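Dihydroxyacetone kinase (Citrobacter freundii, PDB 1UN8) catalyses the ATP-dependent phosphorylation of dihydroxyacetone to dihydroxyacetone phosphate, using a divalent metal ion, magnesium or calcium, and acting as a homodimer. Local coordinates at residues S142-I152 against G216-A225; A506-N516 against L528-Q537. All coordinates share one frame; numbering follows the deposited sequence.

Contact 1 of 2, residues S142-I152 against G216-A225; sequences SLPDNKHPRGI and GMGIHGEPGA
Arg-150 reaches across to loop 216-225 and finishes on a single backbone oxygen, that of Pro-223. Its CB already points at that loop, and CG lies opposite the carbonyl carbon (chi1 -64°). The chain then runs extended from CG to NE, passing Tyr-111, and only the guanidinium makes close contact with the loop. NH1 and NH2 both donate to Pro-223 O, each at 3.1 Å, an end-on grip with the acceptor in the guanidinium plane. NH1 also donates to a water 2.8 Å away, which in turn donates to Gly-216 O. Glu-222 CB lies over one guanidinium face, 3.4 Å from NH2 of Arg-150, while Leu-143 CD1 covers the centre of the other.

The carboxylate of Glu-222 bends away: OE2 accepts from the backbone N of His-220, and OE1 of Glu-222 from ND1 of His-220 at 2.8 Å. Elsewhere Ile-152 CG2 rests on Ile-219 CG2 at 3.7 Å. Arg-150 thus ties loop 142-152 to the backbone just after the Gly-218 to Gly-221 turn, next to Glu-222, whose two bonds probably help fix the rotation of His-220, the histidine that forms the hemiaminal intermediate in the dihydroxyacetone site of the DhaK domain.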
# COMPACT_ATOMS: atom_id res chain seq x y z
N SER A 142 -14.98 11.37 -14.01
CA SER A 142 -15.40 10.15 -14.68
C SER A 142 -16.83 10.15 -15.22
O SER A 142 -17.13 9.46 -16.19
CB SER A 142 -15.22 8.96 -13.75
OG SER A 142 -16.16 8.99 -12.69
N LEU A 143 -17.72 10.90 -14.58
CA LEU A 143 -19.13 10.94 -14.97
C LEU A 143 -19.61 12.32 -15.41
O LEU A 143 -20.27 13.03 -14.66
CB LEU A 143 -19.97 10.45 -13.79
CG LEU A 143 -19.56 9.04 -13.34
CD1 LEU A 143 -20.18 8.68 -11.99
CD2 LEU A 143 -19.97 8.05 -14.43
N PRO A 144 -19.32 12.70 -16.66
CA PRO A 144 -19.75 14.01 -17.16
C PRO A 144 -21.23 14.30 -16.96
O PRO A 144 -21.61 15.42 -16.62
CB PRO A 144 -19.37 13.95 -18.63
CG PRO A 144 -18.19 13.03 -18.64
CD PRO A 144 -18.61 11.94 -17.70
N ASP A 145 -22.07 13.29 -17.16
CA ASP A 145 -23.52 13.46 -17.03
C ASP A 145 -23.99 13.53 -15.59
O ASP A 145 -25.19 13.63 -15.34
CB ASP A 145 -24.27 12.33 -17.74
CG ASP A 145 -23.90 12.20 -19.20
OD1 ASP A 145 -23.65 13.25 -19.85
OD2 ASP A 145 -23.86 11.06 -19.71
N ASN A 146 -23.06 13.47 -14.66
CA ASN A 146 -23.43 13.53 -13.25
C ASN A 146 -23.52 14.97 -12.77
O ASN A 146 -22.60 15.78 -12.97
CB ASN A 146 -22.44 12.74 -12.40
CG ASN A 146 -22.91 12.56 -10.97
OD1 ASN A 146 -23.98 13.03 -10.60
ND2 ASN A 146 -22.10 11.88 -10.16
N LYS A 147 -24.65 15.29 -12.14
CA LYS A 147 -24.89 16.63 -11.61
C LYS A 147 -24.00 16.91 -10.42
O LYS A 147 -23.58 18.04 -10.20
CB LYS A 147 -26.36 16.76 -11.19
CG LYS A 147 -26.70 18.09 -10.55
CD LYS A 147 -28.20 18.29 -10.37
CE LYS A 147 -28.50 19.69 -9.83
NZ LYS A 147 -29.94 20.04 -9.93
N HIS A 148 -23.70 15.87 -9.65
CA HIS A 148 -22.87 16.00 -8.46
C HIS A 148 -21.61 15.15 -8.51
O HIS A 148 -21.60 14.01 -8.04
CB HIS A 148 -23.69 15.62 -7.24
CG HIS A 148 -24.97 16.38 -7.12
ND1 HIS A 148 -25.01 17.74 -6.89
CD2 HIS A 148 -26.26 15.98 -7.23
CE1 HIS A 148 -26.27 18.14 -6.86
NE2 HIS A 148 -27.05 17.09 -7.07
N PRO A 149 -20.51 15.69 -9.08
CA PRO A 149 -19.24 14.96 -9.18
C PRO A 149 -18.80 14.47 -7.81
O PRO A 149 -18.81 15.21 -6.84
CB PRO A 149 -18.28 16.01 -9.74
CG PRO A 149 -19.18 16.93 -10.51
CD PRO A 149 -20.38 17.06 -9.61
N ARG A 150 -18.41 13.21 -7.75
CA ARG A 150 -17.98 12.65 -6.49
C ARG A 150 -16.67 13.30 -6.07
O ARG A 150 -15.89 13.73 -6.91
CB ARG A 150 -17.76 11.15 -6.62
CG ARG A 150 -18.99 10.36 -6.93
CD ARG A 150 -18.62 9.03 -7.56
NE ARG A 150 -19.79 8.21 -7.85
CZ ARG A 150 -19.75 7.07 -8.53
NH1 ARG A 150 -18.59 6.62 -9.01
NH2 ARG A 150 -20.87 6.39 -8.74
N GLY A 151 -16.46 13.37 -4.76
CA GLY A 151 -15.23 13.93 -4.24
C GLY A 151 -14.30 12.77 -3.89
O GLY A 151 -14.66 11.88 -3.12
N ILE A 152 -13.10 12.79 -4.48
CA ILE A 152 -12.12 11.75 -4.24
C ILE A 152 -10.73 12.31 -3.86
O ILE A 152 -10.64 13.36 -3.24
CB ILE A 152 -12.03 10.82 -5.48
CG1 ILE A 152 -11.58 11.63 -6.71
CG2 ILE A 152 -13.41 10.15 -5.72
CD1 ILE A 152 -12.26 11.23 -7.99
N GLY A 216 -13.40 4.81 -13.25
CA GLY A 216 -14.30 5.57 -12.41
C GLY A 216 -14.93 4.89 -11.22
O GLY A 216 -15.85 5.44 -10.61
N MET A 217 -14.47 3.70 -10.86
CA MET A 217 -15.03 3.03 -9.69
C MET A 217 -14.88 4.00 -8.50
O MET A 217 -13.80 4.58 -8.28
CB MET A 217 -14.30 1.72 -9.40
CG MET A 217 -14.92 0.94 -8.25
SD MET A 217 -14.07 -0.64 -7.86
CE MET A 217 -14.61 -1.65 -9.29
N GLY A 218 -15.95 4.17 -7.74
CA GLY A 218 -15.93 5.07 -6.60
C GLY A 218 -15.11 4.61 -5.42
O GLY A 218 -14.81 3.42 -5.29
N ILE A 219 -14.74 5.55 -4.54
CA ILE A 219 -13.94 5.22 -3.37
C ILE A 219 -14.73 4.46 -2.31
O ILE A 219 -14.20 4.11 -1.26
CB ILE A 219 -13.32 6.48 -2.74
CG1 ILE A 219 -14.42 7.40 -2.19
CG2 ILE A 219 -12.46 7.18 -3.77
CD1 ILE A 219 -13.90 8.55 -1.35
N HIS A 220 -16.00 4.22 -2.59
CA HIS A 220 -16.83 3.44 -1.69
C HIS A 220 -17.24 2.20 -2.47
O HIS A 220 -18.09 1.43 -2.04
CB HIS A 220 -18.07 4.23 -1.23
CG HIS A 220 -17.73 5.47 -0.46
ND1 HIS A 220 -17.85 6.74 -0.99
CD2 HIS A 220 -17.22 5.63 0.79
CE1 HIS A 220 -17.41 7.62 -0.11
NE2 HIS A 220 -17.03 6.98 0.98
N GLY A 221 -16.62 2.03 -3.63
CA GLY A 221 -16.92 0.89 -4.48
C GLY A 221 -18.06 1.15 -5.44
O GLY A 221 -18.48 0.25 -6.15
N GLU A 222 -18.55 2.38 -5.48
CA GLU A 222 -19.65 2.73 -6.38
C GLU A 222 -19.33 2.40 -7.84
O GLU A 222 -18.17 2.41 -8.26
CB GLU A 222 -19.96 4.24 -6.29
CG GLU A 222 -20.30 4.79 -4.90
CD GLU A 222 -19.09 5.35 -4.18
OE1 GLU A 222 -19.27 6.29 -3.36
OE2 GLU A 222 -17.96 4.85 -4.41
N PRO A 223 -20.36 2.12 -8.65
CA PRO A 223 -20.19 1.80 -10.07
C PRO A 223 -19.43 2.91 -10.76
O PRO A 223 -19.65 4.09 -10.47
CB PRO A 223 -21.63 1.72 -10.58
CG PRO A 223 -22.37 1.24 -9.39
CD PRO A 223 -21.78 2.05 -8.26
N GLY A 224 -18.53 2.54 -11.66
CA GLY A 224 -17.76 3.53 -12.38
C GLY A 224 -18.46 4.05 -13.63
O GLY A 224 -19.66 3.84 -13.82
N ALA A 225 -17.69 4.72 -14.49
CA ALA A 225 -18.25 5.28 -15.71
C ALA A 225 -18.17 4.34 -16.92
O ALA A 225 -18.94 4.50 -17.87
CB ALA A 225 -17.56 6.61 -16.04
O HOH W 1 -16.01 7.65 -9.16

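Contact 2 of 2, residues A506-N516 against L528-Q537; sequences AERTCLSSKAN and LLGNMDPGAQ
Thr-509 and Met-532 are brought together by two contrasting first torsions. In Thr-509 OG1 sits between the backbone N and the carbonyl carbon (chi1 77°), turned both to its own helix and to the facing chain; in Met-532 CG is anti to the backbone N (chi1 -170°), and a bend near the sulfur carries the methyl toward Ala-506.

The threonine hydroxyl is held by two bonds, one given and one taken. It donates to Ala-506 O, one turn earlier, at 2.7 Å, approaching in the carbonyl plane on a lone pair. It also accepts from Asp-533 N at 3.2 Å, in a nearly straight bond (176°). Beside this link, Met-532 CE lies 3.5 Å from Ala-506 O and also touches CB of the same alanine. Ala-506 CB further meets Ala-536 CB, small side chains consistent with the close approach of the backbones there (CA of Ala-506 to CA of Ala-536, 4.9 Å). Further along the contact, Cys-510 SG presses against Met-532 CB (3.3 Å), and Ser-513 OG reaches Asn-531 CB at 3.4 Å. Arg-475 lies alongside, its NE donating to Thr-509 O.

Asp-533 is doubly engaged: while its N-H goes to Thr-509, its OD2 accepts from Ala-536 N (3.0 Å), from above the carboxylate plane. This is an N-cap, and it opens helix 534-547. The contact therefore joins the C-terminal end of helix 495-511 to a capped helix start, in the eight-helix barrel of the DhaL domain, where Asp-533, Pro-534 and Gly-535 form part of the ATP site.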
# COMPACT_ATOMS: atom_id res chain seq x y z
N ALA A 506 29.02 -42.02 -1.03
CA ALA A 506 27.96 -42.18 -2.02
C ALA A 506 26.98 -43.21 -1.49
O ALA A 506 25.76 -43.06 -1.63
CB ALA A 506 28.54 -42.65 -3.34
N GLU A 507 27.51 -44.26 -0.88
CA GLU A 507 26.69 -45.32 -0.32
C GLU A 507 25.79 -44.76 0.77
O GLU A 507 24.63 -45.14 0.87
CB GLU A 507 27.58 -46.45 0.20
CG GLU A 507 28.10 -47.35 -0.93
CD GLU A 507 29.28 -48.21 -0.53
OE1 GLU A 507 29.65 -49.10 -1.33
OE2 GLU A 507 29.86 -47.97 0.55
N ARG A 508 26.31 -43.84 1.58
CA ARG A 508 25.50 -43.25 2.65
C ARG A 508 24.25 -42.55 2.09
O ARG A 508 23.20 -42.55 2.73
CB ARG A 508 26.33 -42.27 3.50
CG ARG A 508 27.26 -42.97 4.49
CD ARG A 508 27.93 -41.99 5.44
NE ARG A 508 29.05 -41.27 4.83
CZ ARG A 508 30.30 -41.72 4.79
NH1 ARG A 508 30.62 -42.89 5.32
NH2 ARG A 508 31.25 -40.99 4.21
N THR A 509 24.36 -41.98 0.89
CA THR A 509 23.21 -41.29 0.29
C THR A 509 22.10 -42.25 -0.11
O THR A 509 20.96 -41.83 -0.31
CB THR A 509 23.60 -40.43 -0.95
OG1 THR A 509 23.80 -41.27 -2.10
CG2 THR A 509 24.85 -39.65 -0.68
N CYS A 510 22.42 -43.53 -0.23
CA CYS A 510 21.39 -44.50 -0.59
C CYS A 510 20.51 -44.78 0.61
O CYS A 510 19.34 -45.11 0.46
CB CYS A 510 22.02 -45.81 -1.04
SG CYS A 510 22.68 -45.75 -2.70
N LEU A 511 21.09 -44.65 1.80
CA LEU A 511 20.34 -44.90 3.02
C LEU A 511 19.35 -43.79 3.34
O LEU A 511 18.15 -44.04 3.44
CB LEU A 511 21.32 -45.10 4.19
CG LEU A 511 22.26 -46.30 4.05
CD1 LEU A 511 23.12 -46.39 5.29
CD2 LEU A 511 21.48 -47.58 3.86
N SER A 512 19.85 -42.57 3.48
CA SER A 512 19.01 -41.42 3.81
C SER A 512 18.03 -41.00 2.72
O SER A 512 17.42 -39.94 2.82
CB SER A 512 19.89 -40.24 4.22
OG SER A 512 20.97 -40.08 3.32
N SER A 513 17.89 -41.82 1.69
CA SER A 513 16.97 -41.50 0.60
C SER A 513 15.52 -41.61 1.05
O SER A 513 15.03 -42.70 1.34
CB SER A 513 17.19 -42.43 -0.59
OG SER A 513 16.22 -42.21 -1.59
N LYS A 514 14.83 -40.47 1.10
CA LYS A 514 13.43 -40.43 1.50
C LYS A 514 12.56 -41.13 0.46
O LYS A 514 11.82 -42.06 0.78
CB LYS A 514 12.94 -38.99 1.67
CG LYS A 514 13.68 -38.19 2.74
CD LYS A 514 13.00 -36.83 2.97
CE LYS A 514 12.93 -36.01 1.68
NZ LYS A 514 12.19 -34.73 1.88
N ALA A 515 12.65 -40.67 -0.78
CA ALA A 515 11.88 -41.24 -1.88
C ALA A 515 12.05 -42.76 -1.91
O ALA A 515 13.13 -43.26 -2.25
CB ALA A 515 12.33 -40.64 -3.21
N ASN A 516 10.99 -43.47 -1.54
CA ASN A 516 11.00 -44.93 -1.50
C ASN A 516 9.65 -45.43 -0.97
O ASN A 516 9.53 -46.58 -0.52
CB ASN A 516 12.14 -45.43 -0.60
CG ASN A 516 12.43 -46.92 -0.78
OD1 ASN A 516 12.66 -47.39 -1.89
ND2 ASN A 516 12.43 -47.66 0.33
N LEU A 528 19.06 -51.01 -2.71
CA LEU A 528 18.92 -49.55 -2.61
C LEU A 528 19.90 -48.74 -3.46
O LEU A 528 20.10 -47.55 -3.21
CB LEU A 528 19.12 -49.09 -1.17
CG LEU A 528 18.14 -49.65 -0.14
CD1 LEU A 528 18.44 -49.11 1.25
CD2 LEU A 528 16.70 -49.34 -0.53
N LEU A 529 20.51 -49.37 -4.47
CA LEU A 529 21.46 -48.66 -5.33
C LEU A 529 20.75 -47.71 -6.29
O LEU A 529 21.39 -46.91 -6.98
CB LEU A 529 22.31 -49.66 -6.13
CG LEU A 529 23.31 -50.53 -5.36
CD1 LEU A 529 24.04 -51.43 -6.35
CD2 LEU A 529 24.30 -49.66 -4.59
N GLY A 530 19.42 -47.80 -6.33
CA GLY A 530 18.64 -46.93 -7.19
C GLY A 530 18.25 -45.65 -6.47
O GLY A 530 17.61 -44.76 -7.05
N ASN A 531 18.63 -45.56 -5.20
CA ASN A 531 18.34 -44.38 -4.38
C ASN A 531 19.61 -43.56 -4.19
O ASN A 531 19.67 -42.69 -3.32
CB ASN A 531 17.83 -44.80 -2.99
CG ASN A 531 16.43 -45.41 -3.03
OD1 ASN A 531 15.50 -44.84 -3.62
ND2 ASN A 531 16.28 -46.56 -2.38
N MET A 532 20.64 -43.85 -4.99
CA MET A 532 21.90 -43.14 -4.87
C MET A 532 21.83 -41.78 -5.54
O MET A 532 21.28 -41.66 -6.64
CB MET A 532 23.05 -43.95 -5.47
CG MET A 532 24.43 -43.38 -5.16
SD MET A 532 25.79 -44.44 -5.69
CE MET A 532 26.06 -45.42 -4.23
N ASP A 533 22.38 -40.77 -4.88
CA ASP A 533 22.39 -39.43 -5.45
C ASP A 533 23.35 -39.43 -6.65
O ASP A 533 24.47 -39.92 -6.55
CB ASP A 533 22.86 -38.41 -4.43
CG ASP A 533 23.09 -37.05 -5.04
OD1 ASP A 533 22.12 -36.47 -5.57
OD2 ASP A 533 24.24 -36.56 -4.99
N PRO A 534 22.91 -38.89 -7.79
CA PRO A 534 23.75 -38.84 -8.99
C PRO A 534 25.07 -38.10 -8.76
O PRO A 534 26.14 -38.56 -9.18
CB PRO A 534 22.86 -38.12 -10.00
CG PRO A 534 21.49 -38.47 -9.55
CD PRO A 534 21.59 -38.30 -8.06
N GLY A 535 24.99 -36.96 -8.08
CA GLY A 535 26.19 -36.19 -7.80
C GLY A 535 27.26 -37.03 -7.13
O GLY A 535 28.37 -37.14 -7.63
N ALA A 536 26.91 -37.63 -6.00
CA ALA A 536 27.83 -38.46 -5.25
C ALA A 536 28.40 -39.60 -6.10
O ALA A 536 29.62 -39.80 -6.15
CB ALA A 536 27.13 -39.02 -4.02
N GLN A 537 27.51 -40.34 -6.74
CA GLN A 537 27.93 -41.46 -7.58
C GLN A 537 28.92 -40.99 -8.65
O GLN A 537 29.98 -41.59 -8.85
CB GLN A 537 26.70 -42.12 -8.23
CG GLN A 537 26.95 -42.80 -9.58
CD GLN A 537 27.57 -44.17 -9.46
OE1 GLN A 537 28.14 -44.54 -8.42
NE2 GLN A 537 27.48 -44.94 -10.52

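In the fold
Contacts 1 and 2 illustrate a division of labour between domains: one lies at the dihydroxyacetone site, the other at the ATP site. Within one chain they are far apart, about 65 Å between centres and about 44 Å between nearest atoms, a separation that makes direct phosphoryl transfer within one chain unlikely in this conformation; the dimer offers a probable alternative. Lys-147 of contact 1 forms salt bridges with Asp-471 and Asp-474 of the second subunit, close in sequence to its ATP-binding Gly-468 and Thr-476, consistent with the two sites meeting across subunits. The side chain of Ala-536 in contact 2 is about 10 Å from the bound phospholipid, MYY.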